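Long-range contacts in hypothetical protein Atu2684 (PDB 2AXO), which is of unknown function but belongs to the DUF1223 family of the thioredoxin clan and carries a closed CxxC disulfide: residues A41-V45 against G71-G75; A177-R181 against K228-G232; G233-L238 against I250-L256. All blocks are in the same frame, centred on the assembly; numbering follows the deposited sequence.

Interaction 1: A41-V45 against G71-G75; sequences AVKGV and GDVVG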
loop_
_atom_site.group_PDB
_atom_site.type_symbol
_atom_site.label_atom_id
_atom_site.label_comp_id
_atom_site.label_asym_id
_atom_site.label_seq_id
_atom_site.Cartn_x
_atom_site.Cartn_y
_atom_site.Cartn_z
ATOM N N ALA A 41 5.379 7.290 34.677
ATOM C CA ALA A 41 6.052 6.968 33.421
ATOM C C ALA A 41 5.138 7.030 32.192
ATOM O O ALA A 41 3.914 6.912 32.304
ATOM C CB ALA A 41 6.694 5.585 33.522
ATOM N N VAL A 42 5.751 7.226 31.024
ATOM C CA VAL A 42 5.024 7.288 29.757
ATOM C C VAL A 42 4.156 6.044 29.631
ATOM O O VAL A 42 4.580 4.949 29.990
ATOM C CB VAL A 42 5.991 7.348 28.550
ATOM C CG1 VAL A 42 6.703 8.692 28.516
ATOM C CG2 VAL A 42 7.009 6.220 28.649
ATOM N N LYS A 43 2.948 6.211 29.103
ATOM C CA LYS A 43 2.008 5.098 28.982
ATOM C C LYS A 43 2.245 4.139 27.814
ATOM O O LYS A 43 1.876 2.966 27.891
ATOM C CB LYS A 43 0.577 5.645 28.917
ATOM C CG LYS A 43 0.157 6.453 30.145
ATOM C CD LYS A 43 -1.223 7.077 29.955
ATOM C CE LYS A 43 -1.627 7.950 31.146
ATOM N NZ LYS A 43 -1.846 7.148 32.378
ATOM N N GLY A 44 2.851 4.622 26.737
ATOM C CA GLY A 44 3.101 3.757 25.595
ATOM C C GLY A 44 3.417 4.517 24.320
ATOM O O GLY A 44 3.660 5.725 24.348
ATOM N N VAL A 45 3.410 3.804 23.199
ATOM C CA VAL A 45 3.703 4.395 21.903
ATOM C C VAL A 45 2.500 4.332 20.969
ATOM O O VAL A 45 1.862 3.285 20.822
ATOM C CB VAL A 45 4.893 3.676 21.231
ATOM C CG1 VAL A 45 5.145 4.253 19.842
ATOM C CG2 VAL A 45 6.135 3.826 22.099
ATOM N N GLY A 71 1.355 14.763 26.441
ATOM C CA GLY A 71 2.694 14.243 26.657
ATOM C C GLY A 71 2.823 12.946 27.440
ATOM O O GLY A 71 3.914 12.638 27.918
ATOM N N ASP A 72 1.744 12.177 27.575
ATOM C CA ASP A 72 1.841 10.933 28.329
ATOM C C ASP A 72 2.088 9.712 27.451
ATOM O O ASP A 72 2.106 8.582 27.934
ATOM C CB ASP A 72 0.614 10.724 29.243
ATOM C CG ASP A 72 -0.710 10.680 28.493
ATOM O OD1 ASP A 72 -0.743 10.912 27.268
ATOM O OD2 ASP A 72 -1.738 10.412 29.159
ATOM N N VAL A 73 2.287 9.951 26.160
ATOM C CA VAL A 73 2.594 8.877 25.222
ATOM C C VAL A 73 3.601 9.413 24.222
ATOM O O VAL A 73 3.787 10.630 24.102
ATOM C CB VAL A 73 1.344 8.384 24.441
ATOM C CG1 VAL A 73 0.244 7.992 25.413
ATOM C CG2 VAL A 73 0.852 9.456 23.479
ATOM N N VAL A 74 4.269 8.497 23.535
ATOM C CA VAL A 74 5.227 8.853 22.499
ATOM C C VAL A 74 4.367 8.771 21.248
ATOM O O VAL A 74 3.989 7.677 20.824
ATOM C CB VAL A 74 6.377 7.823 22.408
ATOM C CG1 VAL A 74 7.157 8.025 21.115
ATOM C CG2 VAL A 74 7.307 7.975 23.613
ATOM N N GLY A 75 4.035 9.926 20.681
ATOM C CA GLY A 75 3.184 9.958 19.509
ATOM C C GLY A 75 3.903 10.292 18.222
ATOM O O GLY A 75 4.716 11.211 18.164
#
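Lys-43 and Gly-44 are tied to the segment 71-75 by two backbone hydrogen bonds. Lys-43 N donates to Asp-72 O at 2.8 Å, and Val-74 N donates to Gly-44 O at 3.0 Å; both are nearly straight, with 169° and 172° at the hydrogen. Gly-44 N, lying between them, is buried without a partner in the model. Just beyond, Val-45 and Val-74 make the parallel bridge at which strands 45-50 and 74-79 come together. Helix 58-70 links these two strands, so the contact closes a beta-alpha-beta crossover, consistent with membership of the thioredoxin clan. The apolar part follows from that bridge: the two valine side chains run side by side in the same direction, Val-45 CG2 resting 4.0 Å from Val-74 CB, and both also touch Ala-253 of strand 247-257. The charged part is looser. Lys-43 stays extended as far as CE, which passes 3.2 Å from Asp-72 OD2, but a bend at chi4 (-67°) leaves Lys-43 NZ 4.6 Å from Asp-72 OD2, too far for a salt bridge. The ammonium group pairs instead with Glu-40, while Asp-72 OD1 is hydrogen-bonded to the hydroxyl of Tyr-135 on helix 131-143.

Interaction 2: A177-R181 against K228-G232; sequences AYFTR and KVKKG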
loop_
_atom_site.group_PDB
_atom_site.type_symbol
_atom_site.label_atom_id
_atom_site.label_comp_id
_atom_site.label_asym_id
_atom_site.label_seq_id
_atom_site.Cartn_x
_atom_site.Cartn_y
_atom_site.Cartn_z
ATOM N N ALA A 177 13.034 7.629 14.863
ATOM C CA ALA A 177 12.093 8.190 13.908
ATOM C C ALA A 177 12.189 9.705 14.022
ATOM O O ALA A 177 11.914 10.282 15.079
ATOM C CB ALA A 177 10.672 7.717 14.217
ATOM N N TYR A 178 12.607 10.341 12.933
ATOM C CA TYR A 178 12.763 11.789 12.899
ATOM C C TYR A 178 11.475 12.432 12.410
ATOM O O TYR A 178 10.868 11.967 11.451
ATOM C CB TYR A 178 13.918 12.152 11.962
ATOM C CG TYR A 178 15.244 11.544 12.376
ATOM C CD1 TYR A 178 16.039 12.155 13.348
ATOM C CD2 TYR A 178 15.692 10.348 11.812
ATOM C CE1 TYR A 178 17.258 11.591 13.748
ATOM C CE2 TYR A 178 16.906 9.773 12.205
ATOM C CZ TYR A 178 17.681 10.398 13.172
ATOM O OH TYR A 178 18.869 9.826 13.565
ATOM N N PHE A 179 11.055 13.504 13.073
ATOM C CA PHE A 179 9.835 14.184 12.674
ATOM C C PHE A 179 9.933 15.687 12.820
ATOM O O PHE A 179 10.841 16.216 13.476
ATOM C CB PHE A 179 8.641 13.691 13.509
ATOM C CG PHE A 179 8.828 13.852 14.991
ATOM C CD1 PHE A 179 9.235 12.771 15.770
ATOM C CD2 PHE A 179 8.621 15.089 15.608
ATOM C CE1 PHE A 179 9.436 12.914 17.142
ATOM C CE2 PHE A 179 8.819 15.248 16.979
ATOM C CZ PHE A 179 9.228 14.157 17.749
ATOM N N THR A 180 8.998 16.369 12.173
ATOM C CA THR A 180 8.901 17.808 12.279
ATOM C C THR A 180 7.924 17.940 13.440
ATOM O O THR A 180 7.050 17.096 13.620
ATOM C CB THR A 180 8.297 18.448 11.000
ATOM O OG1 THR A 180 7.034 17.833 10.698
ATOM C CG2 THR A 180 9.243 18.265 9.820
ATOM N N ARG A 181 8.097 18.974 14.245
ATOM C CA ARG A 181 7.229 19.193 15.390
ATOM C C ARG A 181 5.816 19.508 14.908
ATOM O O ARG A 181 4.862 18.800 15.234
ATOM C CB ARG A 181 7.795 20.340 16.221
ATOM C CG ARG A 181 6.907 20.833 17.329
ATOM C CD ARG A 181 6.663 19.778 18.380
ATOM N NE ARG A 181 6.167 20.406 19.597
ATOM C CZ ARG A 181 5.664 19.748 20.628
ATOM N NH1 ARG A 181 5.580 18.421 20.595
ATOM N NH2 ARG A 181 5.246 20.420 21.690
ATOM N N LYS A 228 19.212 17.031 12.333
ATOM C CA LYS A 228 17.914 16.469 11.982
ATOM C C LYS A 228 16.917 16.576 13.129
ATOM O O LYS A 228 15.767 16.949 12.918
ATOM C CB LYS A 228 18.056 15.007 11.544
ATOM C CG LYS A 228 18.937 14.832 10.321
ATOM C CD LYS A 228 18.605 13.575 9.547
ATOM C CE LYS A 228 18.844 12.317 10.348
ATOM N NZ LYS A 228 18.370 11.138 9.564
ATOM N N VAL A 229 17.347 16.253 14.344
ATOM C CA VAL A 229 16.436 16.345 15.476
ATOM C C VAL A 229 15.978 17.797 15.643
ATOM O O VAL A 229 14.823 18.057 15.980
ATOM C CB VAL A 229 17.103 15.860 16.789
ATOM C CG1 VAL A 229 16.097 15.891 17.923
ATOM C CG2 VAL A 229 17.655 14.445 16.607
ATOM N N LYS A 230 16.882 18.741 15.387
ATOM C CA LYS A 230 16.569 20.160 15.510
ATOM C C LYS A 230 15.480 20.634 14.552
ATOM O O LYS A 230 14.903 21.701 14.749
ATOM C CB LYS A 230 17.843 20.988 15.307
ATOM C CG LYS A 230 18.787 20.960 16.490
ATOM C CD LYS A 230 18.181 21.680 17.684
ATOM C CE LYS A 230 19.102 21.614 18.891
ATOM N NZ LYS A 230 18.523 22.339 20.058
ATOM N N LYS A 231 15.206 19.852 13.511
ATOM C CA LYS A 231 14.167 20.210 12.546
ATOM C C LYS A 231 12.788 19.961 13.151
ATOM O O LYS A 231 11.766 20.328 12.575
ATOM C CB LYS A 231 14.306 19.384 11.259
ATOM C CG LYS A 231 15.443 19.819 10.343
ATOM C CD LYS A 231 15.595 18.876 9.148
ATOM C CE LYS A 231 14.349 18.847 8.271
ATOM N NZ LYS A 231 14.525 17.922 7.113
ATOM N N GLY A 232 12.772 19.332 14.321
ATOM C CA GLY A 232 11.523 19.030 14.995
ATOM C C GLY A 232 11.858 18.202 16.214
ATOM O O GLY A 232 11.984 18.723 17.322
#
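Lys-228 lies across one face of the Tyr-178 ring, a clear example of a lysine that uses both its chain and its charge on an aromatic. A bend at chi3 (-63°) folds the far end of the chain over the ring, and Lys-228 CE comes to stand above the middle of it, 3.6 Å from the centroid and 13° off the normal, as a CH-pi contact. Lys-228 NZ, displaced toward the CE2 and CD2 side of the Tyr-178 ring, completes a cation-pi pair at 3.7 Å from the centroid. The ammonium group also forms a salt bridge with Asp-205, so it has a carboxylate partner as well as the ring. Val-229 reaches the same tyrosine at its edge, its CG2 lying 4.1 Å from Tyr-178 CE1 and close to the ring plane. The chain then reverses through a type I beta turn from Val-229 to Gly-232, closed by Gly-232 N on Val-229 O at 2.9 Å. Within the turn, Lys-231 contributes mainly its backbone, with its O 3.8 Å from Thr-180 CA, while its side chain goes to the Tyr-204 ring. Gly-232 CA then presses onto the strand, 3.3 Å from Phe-179 O in a CA-H...O contact and 3.5 Å from Arg-181 N; the strand backbone leaves no room there for a side chain, and glycine has none. The end of helix 223-229 lies against the face of the antiparallel sheet where Tyr-178 and Val-229 both touch Cys-234 of strand 232-241 and Val-229 also meets Leu-256 of strand 247-257, whereas Ala-177 and Phe-179 reach strand 74-79 through Tyr-78 and Leu-76.

Interaction 3: G233-L238 against I250-L256; sequences GCAVLL and IVGASIL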
loop_
_atom_site.group_PDB
_atom_site.type_symbol
_atom_site.label_atom_id
_atom_site.label_comp_id
_atom_site.label_asym_id
_atom_site.label_seq_id
_atom_site.Cartn_x
_atom_site.Cartn_y
_atom_site.Cartn_z
ATOM N N GLY A 233 12.018 16.903 16.009
ATOM C CA GLY A 233 12.368 16.034 17.109
ATOM C C GLY A 233 12.559 14.627 16.609
ATOM O O GLY A 233 12.585 14.376 15.403
ATOM N N CYS A 234 12.704 13.698 17.542
ATOM C CA CYS A 234 12.858 12.311 17.167
ATOM C C CYS A 234 12.315 11.469 18.302
ATOM O O CYS A 234 12.177 11.936 19.435
ATOM C CB CYS A 234 14.334 11.974 16.893
ATOM S SG CYS A 234 15.410 11.803 18.338
ATOM N N ALA A 235 11.974 10.235 17.974
ATOM C CA ALA A 235 11.470 9.297 18.951
ATOM C C ALA A 235 12.405 8.109 18.866
ATOM O O ALA A 235 12.741 7.668 17.769
ATOM C CB ALA A 235 10.047 8.877 18.590
ATOM N N VAL A 236 12.858 7.625 20.016
ATOM C CA VAL A 236 13.726 6.457 20.052
ATOM C C VAL A 236 12.804 5.310 20.419
ATOM O O VAL A 236 12.114 5.363 21.436
ATOM C CB VAL A 236 14.823 6.576 21.135
ATOM C CG1 VAL A 236 15.602 5.263 21.232
ATOM C CG2 VAL A 236 15.778 7.723 20.792
ATOM N N LEU A 237 12.776 4.284 19.582
ATOM C CA LEU A 237 11.919 3.140 19.828
ATOM C C LEU A 237 12.777 1.892 19.977
ATOM O O LEU A 237 13.514 1.536 19.057
ATOM C CB LEU A 237 10.937 2.953 18.664
ATOM C CG LEU A 237 10.075 4.161 18.268
ATOM C CD1 LEU A 237 9.243 3.824 17.040
ATOM C CD2 LEU A 237 9.167 4.572 19.433
ATOM N N LEU A 238 12.715 1.244 21.139
ATOM C CA LEU A 238 13.485 0.016 21.334
ATOM C C LEU A 238 12.511 -1.051 20.858
ATOM O O LEU A 238 11.673 -1.537 21.622
ATOM C CB LEU A 238 13.833 -0.185 22.811
ATOM C CG LEU A 238 14.787 -1.350 23.119
ATOM C CD1 LEU A 238 16.123 -1.154 22.405
ATOM C CD2 LEU A 238 14.993 -1.425 24.620
ATOM N N ILE A 250 7.296 -2.880 20.981
ATOM C CA ILE A 250 8.246 -1.840 21.343
ATOM C C ILE A 250 8.280 -1.930 22.866
ATOM O O ILE A 250 7.252 -1.744 23.520
ATOM C CB ILE A 250 7.738 -0.455 20.891
ATOM C CG1 ILE A 250 7.638 -0.429 19.365
ATOM C CG2 ILE A 250 8.669 0.643 21.401
ATOM C CD1 ILE A 250 6.963 0.811 18.793
ATOM N N VAL A 251 9.448 -2.233 23.423
ATOM C CA VAL A 251 9.580 -2.414 24.870
ATOM C C VAL A 251 10.130 -1.212 25.631
ATOM O O VAL A 251 10.209 -1.229 26.865
ATOM C CB VAL A 251 10.458 -3.647 25.184
ATOM C CG1 VAL A 251 9.848 -4.892 24.551
ATOM C CG2 VAL A 251 11.865 -3.433 24.677
ATOM N N GLY A 252 10.494 -0.166 24.896
ATOM C CA GLY A 252 11.023 1.039 25.510
ATOM C C GLY A 252 10.924 2.164 24.507
ATOM O O GLY A 252 10.981 1.919 23.301
ATOM N N ALA A 253 10.767 3.397 24.979
ATOM C CA ALA A 253 10.661 4.515 24.056
ATOM C C ALA A 253 10.914 5.855 24.720
ATOM O O ALA A 253 10.717 6.021 25.926
ATOM C CB ALA A 253 9.288 4.520 23.393
ATOM N N SER A 254 11.339 6.812 23.909
ATOM C CA SER A 254 11.635 8.144 24.389
ATOM C C SER A 254 11.535 9.146 23.256
ATOM O O SER A 254 11.710 8.800 22.087
ATOM C CB SER A 254 13.050 8.177 24.971
ATOM O OG SER A 254 13.464 9.501 25.269
ATOM N N ILE A 255 11.234 10.389 23.610
ATOM C CA ILE A 255 11.170 11.444 22.619
ATOM C C ILE A 255 12.145 12.533 23.012
ATOM O O ILE A 255 12.288 12.866 24.184
ATOM C CB ILE A 255 9.767 12.068 22.494
ATOM C CG1 ILE A 255 8.854 11.129 21.700
ATOM C CG2 ILE A 255 9.863 13.431 21.786
ATOM C CD1 ILE A 255 7.471 11.687 21.424
ATOM N N LEU A 256 12.838 13.058 22.016
ATOM C CA LEU A 256 13.786 14.133 22.218
ATOM C C LEU A 256 13.324 15.244 21.293
ATOM O O LEU A 256 13.270 15.053 20.077
ATOM C CB LEU A 256 15.201 13.688 21.829
ATOM C CG LEU A 256 16.276 14.778 21.887
ATOM C CD1 LEU A 256 16.312 15.383 23.286
ATOM C CD2 LEU A 256 17.640 14.192 21.531
#
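Leu-237 meets Ala-253 and Ile-250 through its two methyl branches: chi1 (-54°) sets CG beside the backbone N, and the extended second torsion then directs Leu-237 CD2 to Ala-253 CB (4.0 Å) and CD1 to Ile-250 CD1 (4.2 Å). One residue on, Leu-238 is turned differently, with CG anti to its N (chi1 -173°), and on the other face its CD2 packs obliquely against Val-251 CG2 at 3.7 Å. The frame is a beta hairpin, strands 232-241 and 247-257, with the two segments antiparallel at 169°. Cys-234 with Leu-256 and Val-236 with Ser-254 are hydrogen-bonded pairs; the bond from Val-236 N to Ser-254 O is short, 2.6 Å. Ala-235 with Ile-255 and Leu-237 with Ala-253 are non-hydrogen-bonded pairs. Near the turn the regular pattern gives way to a beta bulge: Leu-238 N bonds to Gly-252 O (2.9 Å), yet Leu-238 O accepts its hydrogen bond from Val-251 N (2.9 Å), so two residues stand opposite one. The face carrying Ala-235, Leu-237, Ala-253 and Ile-255 packs on strands 45-50 and 74-79. On the other, Cys-234 SG touches Leu-256 CB at 4.0 Å, and Ser-254 OG is hydrogen-bonded to Ser-154 OG of strand 152-156.

The three contacts illustrate how chemistry changes with depth in an alpha/beta fold. Interaction 3 is the buried one, a hairpin of backbone bonds, regular but for one bulge, with almost wholly apolar side chains. Interactions 1 and 2 are partly buried and bring in lysines, but differ in how they hold: interaction 1 by backbone bonds at the start of a parallel strand pair, interaction 2 with no hydrogen bond between its segments, by cation-pi and close backbone packing. Interaction 3 joins them. Its Ala-253 and Ile-255 pack on Val-45 and Val-74 of interaction 1, while strand 232-241 runs beside strand 172-186 of interaction 2. Interactions 1 and 2 do not touch, their centres lying about 18 Å apart.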